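Local coordinates for acarbose Kinase Mak1 (Uncultured bacterium, PDB 6WB4), which probably phosphorylates the antidiabetic drug acarbose with ATP, as a carbohydrate kinase of the pfkB (ribokinase-like) family, at residues 21-33 with 71-84. Sequence-based numbering, arbitrary orientation.
Sequences MTQADVLVVGGVG and VHALGRASAMADVI
Val26 to Val29 and Ser78 to Ala81 pair as parallel neighbours in the central sheet of a ribokinase-like kinase; the axes of strands 26-29 and 78-84 lie 24° apart. The backbone ladder runs from Val26 O, which accepts Ala79 N, through Val28, bonded by both N and O, to Gly30 N on Ala81 O. At the ladder's start Ala77 O takes two donors, Val26 N at 3.2 Å and Asp25 N at 2.8 Å, where the chain turns a corner at Asp25. Asp25 returns a bond from its side chain: OD2 accepts Ala77 N at 3.2 Å on its anti side. The same oxygen lies over CB and CG of Arg76, whose guanidinium reaches on to Asp279 in a salt bridge.

On one face, Leu27 CD1 rests on Ala79 CB (3.9 Å) and reaches along to Ala81. On the other, the selenomethionine Met80, bent at chi2 (76°) and chi3 (56°), folds its CE against Val28 CG1 at 3.6 Å; Val26 packs on Val71 of helix 65-73.

Beyond the ladder a carboxylate replaces the backbone acceptor. Asp82 OD2 receives Val32 N at 2.8 Å, nearly head-on to its C-O bond, while Val32 CG1 packs on Ile84 CG2 (3.9 Å). Arg114 joins the two sides, pairing with Asp82 OD1 and bonding Val32 O. The buried negative charge is thus met by an arginine and a backbone N-H, which would favour its ionised form. The bonds from Gly30 N and Val32 N tie both ends of the Gly30-Gly31 turn, about 7 Å from the bound acarbose unit at Gly31, to strand 78-84.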
loop_
_atom_site.group_PDB
_atom_site.type_symbol
_atom_site.label_atom_id
_atom_site.label_comp_id
_atom_site.label_asym_id
_atom_site.label_seq_id
_atom_site.Cartn_x
_atom_site.Cartn_y
_atom_site.Cartn_z
HETATM N N MSE B 21 -32.399 8.903 4.686
HETATM C CA MSE B 21 -33.777 9.306 4.905
HETATM C C MSE B 21 -34.491 8.344 5.837
HETATM O O MSE B 21 -35.155 8.758 6.786
HETATM C CB MSE B 21 -34.519 9.388 3.568
HETATM C CG MSE B 21 -34.191 10.625 2.758
HETATM SE SE MSE B 21 -35.140 12.182 3.440
HETATM C CE MSE B 21 -33.921 13.569 2.819
ATOM N N THR B 22 -34.355 7.054 5.566
ATOM C CA THR B 22 -35.068 6.055 6.344
ATOM C C THR B 22 -34.388 5.778 7.682
ATOM O O THR B 22 -33.209 6.082 7.876
ATOM C CB THR B 22 -35.195 4.747 5.562
ATOM O OG1 THR B 22 -33.914 4.403 5.022
ATOM C CG2 THR B 22 -36.193 4.911 4.420
ATOM N N GLN B 23 -35.146 5.172 8.589
ATOM C CA GLN B 23 -34.677 4.839 9.927
ATOM C C GLN B 23 -33.601 3.756 9.896
ATOM O O GLN B 23 -33.698 2.800 9.128
ATOM C CB GLN B 23 -35.852 4.389 10.803
ATOM C CG GLN B 23 -35.478 4.059 12.237
ATOM C CD GLN B 23 -35.469 5.291 13.132
ATOM O OE1 GLN B 23 -35.835 6.386 12.700
ATOM N NE2 GLN B 23 -35.016 5.123 14.374
ATOM N N ALA B 24 -32.582 3.902 10.738
ATOM C CA ALA B 24 -31.516 2.915 10.787
ATOM C C ALA B 24 -31.548 2.215 12.138
ATOM O O ALA B 24 -31.816 2.831 13.162
ATOM C CB ALA B 24 -30.162 3.570 10.565
ATOM N N ASP B 25 -31.276 0.918 12.135
ATOM C CA ASP B 25 -31.153 0.167 13.372
ATOM C C ASP B 25 -29.826 0.487 14.040
ATOM O O ASP B 25 -29.757 0.722 15.251
ATOM C CB ASP B 25 -31.287 -1.326 13.103
ATOM C CG ASP B 25 -32.675 -1.694 12.621
ATOM O OD1 ASP B 25 -33.647 -1.373 13.340
ATOM O OD2 ASP B 25 -32.793 -2.276 11.518
ATOM N N VAL B 26 -28.758 0.479 13.254
ATOM C CA VAL B 26 -27.458 0.792 13.807
ATOM C C VAL B 26 -26.710 1.830 12.975
ATOM O O VAL B 26 -26.432 1.626 11.787
ATOM C CB VAL B 26 -26.595 -0.461 13.926
ATOM C CG1 VAL B 26 -25.194 -0.086 14.367
ATOM C CG2 VAL B 26 -27.225 -1.436 14.900
ATOM N N LEU B 27 -26.396 2.954 13.606
ATOM C CA LEU B 27 -25.486 3.909 13.006
ATOM C C LEU B 27 -24.081 3.649 13.538
ATOM O O LEU B 27 -23.885 3.532 14.745
ATOM C CB LEU B 27 -25.932 5.336 13.293
ATOM C CG LEU B 27 -24.999 6.451 12.820
ATOM C CD1 LEU B 27 -24.784 6.421 11.307
ATOM C CD2 LEU B 27 -25.582 7.781 13.242
ATOM N N VAL B 28 -23.114 3.519 12.633
ATOM C CA VAL B 28 -21.710 3.391 13.013
ATOM C C VAL B 28 -21.046 4.748 12.826
ATOM O O VAL B 28 -21.213 5.386 11.788
ATOM C CB VAL B 28 -20.971 2.328 12.176
ATOM C CG1 VAL B 28 -19.514 2.181 12.658
ATOM C CG2 VAL B 28 -21.688 0.990 12.266
ATOM N N VAL B 29 -20.295 5.193 13.824
ATOM C CA VAL B 29 -19.666 6.503 13.751
ATOM C C VAL B 29 -18.144 6.421 13.721
ATOM O O VAL B 29 -17.524 6.049 14.713
ATOM C CB VAL B 29 -20.078 7.385 14.952
ATOM C CG1 VAL B 29 -19.337 8.708 14.918
ATOM C CG2 VAL B 29 -21.559 7.635 14.940
ATOM N N GLY B 30 -17.551 6.761 12.579
ATOM C CA GLY B 30 -16.109 6.829 12.459
ATOM C C GLY B 30 -15.389 5.521 12.195
ATOM O O GLY B 30 -15.969 4.441 12.319
ATOM N N GLY B 31 -14.114 5.633 11.821
ATOM C CA GLY B 31 -13.233 4.483 11.714
ATOM C C GLY B 31 -12.875 3.983 10.326
ATOM O O GLY B 31 -11.980 3.154 10.176
ATOM N N VAL B 32 -13.560 4.476 9.303
ATOM C CA VAL B 32 -13.333 3.954 7.966
ATOM C C VAL B 32 -11.992 4.414 7.407
ATOM O O VAL B 32 -11.534 5.542 7.646
ATOM C CB VAL B 32 -14.479 4.339 6.992
ATOM C CG1 VAL B 32 -14.370 5.785 6.552
ATOM C CG2 VAL B 32 -14.466 3.426 5.778
ATOM N N GLY B 33 -11.357 3.501 6.685
ATOM C CA GLY B 33 -10.099 3.773 6.030
ATOM C C GLY B 33 -9.920 2.823 4.856
ATOM O O GLY B 33 -10.774 1.983 4.582
ATOM N N VAL B 71 -24.046 -6.012 10.320
ATOM C CA VAL B 71 -25.418 -5.620 10.590
ATOM C C VAL B 71 -26.290 -5.691 9.335
ATOM O O VAL B 71 -27.422 -6.197 9.362
ATOM C CB VAL B 71 -25.468 -4.194 11.165
ATOM C CG1 VAL B 71 -26.898 -3.687 11.188
ATOM C CG2 VAL B 71 -24.865 -4.172 12.568
ATOM N N HIS B 72 -25.762 -5.166 8.238
ATOM C CA HIS B 72 -26.494 -5.169 6.980
ATOM C C HIS B 72 -26.725 -6.609 6.502
ATOM O O HIS B 72 -27.811 -6.959 6.031
ATOM C CB HIS B 72 -25.737 -4.370 5.927
ATOM C CG HIS B 72 -26.512 -4.147 4.669
ATOM N ND1 HIS B 72 -26.570 -5.078 3.655
ATOM C CD2 HIS B 72 -27.254 -3.093 4.255
ATOM C CE1 HIS B 72 -27.314 -4.608 2.670
ATOM N NE2 HIS B 72 -27.738 -3.403 3.006
ATOM N N ALA B 73 -25.705 -7.443 6.674
ATOM C CA ALA B 73 -25.752 -8.834 6.247
ATOM C C ALA B 73 -26.890 -9.597 6.927
ATOM O O ALA B 73 -27.433 -10.551 6.368
ATOM C CB ALA B 73 -24.401 -9.518 6.530
ATOM N N LEU B 74 -27.237 -9.160 8.135
ATOM C CA LEU B 74 -28.308 -9.764 8.921
ATOM C C LEU B 74 -29.678 -9.146 8.610
ATOM O O LEU B 74 -30.645 -9.338 9.347
ATOM C CB LEU B 74 -27.994 -9.623 10.411
ATOM C CG LEU B 74 -26.871 -10.551 10.878
ATOM C CD1 LEU B 74 -26.378 -10.174 12.255
ATOM C CD2 LEU B 74 -27.384 -11.972 10.890
ATOM N N GLY B 75 -29.754 -8.411 7.508
ATOM C CA GLY B 75 -31.010 -7.831 7.079
ATOM C C GLY B 75 -31.507 -6.708 7.969
ATOM O O GLY B 75 -32.694 -6.377 7.968
ATOM N N ARG B 76 -30.593 -6.098 8.713
ATOM C CA ARG B 76 -30.907 -4.890 9.461
ATOM C C ARG B 76 -30.315 -3.680 8.755
ATOM O O ARG B 76 -29.360 -3.803 8.002
ATOM C CB ARG B 76 -30.374 -4.966 10.891
ATOM C CG ARG B 76 -31.308 -5.614 11.885
ATOM C CD ARG B 76 -31.443 -7.131 11.746
ATOM N NE ARG B 76 -32.043 -7.652 12.976
ATOM C CZ ARG B 76 -32.214 -8.935 13.272
ATOM N NH1 ARG B 76 -31.815 -9.878 12.430
ATOM N NH2 ARG B 76 -32.771 -9.270 14.432
ATOM N N ALA B 77 -30.888 -2.510 8.994
ATOM C CA ALA B 77 -30.436 -1.303 8.324
ATOM C C ALA B 77 -29.292 -0.636 9.089
ATOM O O ALA B 77 -29.503 -0.074 10.167
ATOM C CB ALA B 77 -31.607 -0.325 8.158
ATOM N N SER B 78 -28.085 -0.697 8.539
ATOM C CA SER B 78 -26.951 -0.011 9.143
ATOM C C SER B 78 -26.646 1.250 8.349
ATOM O O SER B 78 -27.130 1.414 7.228
ATOM C CB SER B 78 -25.718 -0.908 9.194
ATOM O OG SER B 78 -25.278 -1.247 7.889
ATOM N N ALA B 79 -25.855 2.143 8.937
ATOM C CA ALA B 79 -25.427 3.366 8.264
ATOM C C ALA B 79 -24.096 3.834 8.826
ATOM O O ALA B 79 -23.734 3.484 9.948
ATOM C CB ALA B 79 -26.473 4.457 8.407
HETATM N N MSE B 80 -23.373 4.631 8.048
HETATM C CA MSE B 80 -22.057 5.127 8.462
HETATM C C MSE B 80 -21.987 6.655 8.395
HETATM O O MSE B 80 -22.462 7.276 7.440
HETATM C CB MSE B 80 -20.940 4.508 7.589
HETATM C CG MSE B 80 -19.552 5.128 7.786
HETATM SE SE MSE B 80 -18.635 4.566 9.444
HETATM C CE MSE B 80 -18.698 2.641 9.139
ATOM N N ALA B 81 -21.404 7.252 9.425
ATOM C CA ALA B 81 -21.078 8.674 9.419
ATOM C C ALA B 81 -19.597 8.810 9.715
ATOM O O ALA B 81 -19.114 8.269 10.714
ATOM C CB ALA B 81 -21.922 9.454 10.466
ATOM N N ASP B 82 -18.872 9.536 8.872
ATOM C CA ASP B 82 -17.431 9.593 9.039
ATOM C C ASP B 82 -16.746 10.689 8.227
ATOM O O ASP B 82 -17.369 11.356 7.418
ATOM C CB ASP B 82 -16.839 8.229 8.689
ATOM C CG ASP B 82 -15.492 7.998 9.327
ATOM O OD1 ASP B 82 -14.894 8.980 9.820
ATOM O OD2 ASP B 82 -15.054 6.829 9.364
ATOM N N VAL B 83 -15.450 10.853 8.469
ATOM C CA VAL B 83 -14.607 11.799 7.751
ATOM C C VAL B 83 -13.654 11.107 6.781
ATOM O O VAL B 83 -12.793 10.334 7.199
ATOM C CB VAL B 83 -13.759 12.627 8.728
ATOM C CG1 VAL B 83 -12.933 13.653 7.971
ATOM C CG2 VAL B 83 -14.640 13.277 9.769
ATOM N N ILE B 84 -13.809 11.377 5.493
ATOM C CA ILE B 84 -12.900 10.840 4.487
ATOM C C ILE B 84 -12.159 11.975 3.804
ATOM O O ILE B 84 -12.304 13.123 4.187
ATOM C CB ILE B 84 -13.639 10.000 3.435
ATOM C CG1 ILE B 84 -14.578 10.896 2.625
ATOM C CG2 ILE B 84 -14.394 8.877 4.104
ATOM C CD1 ILE B 84 -15.442 10.147 1.656
#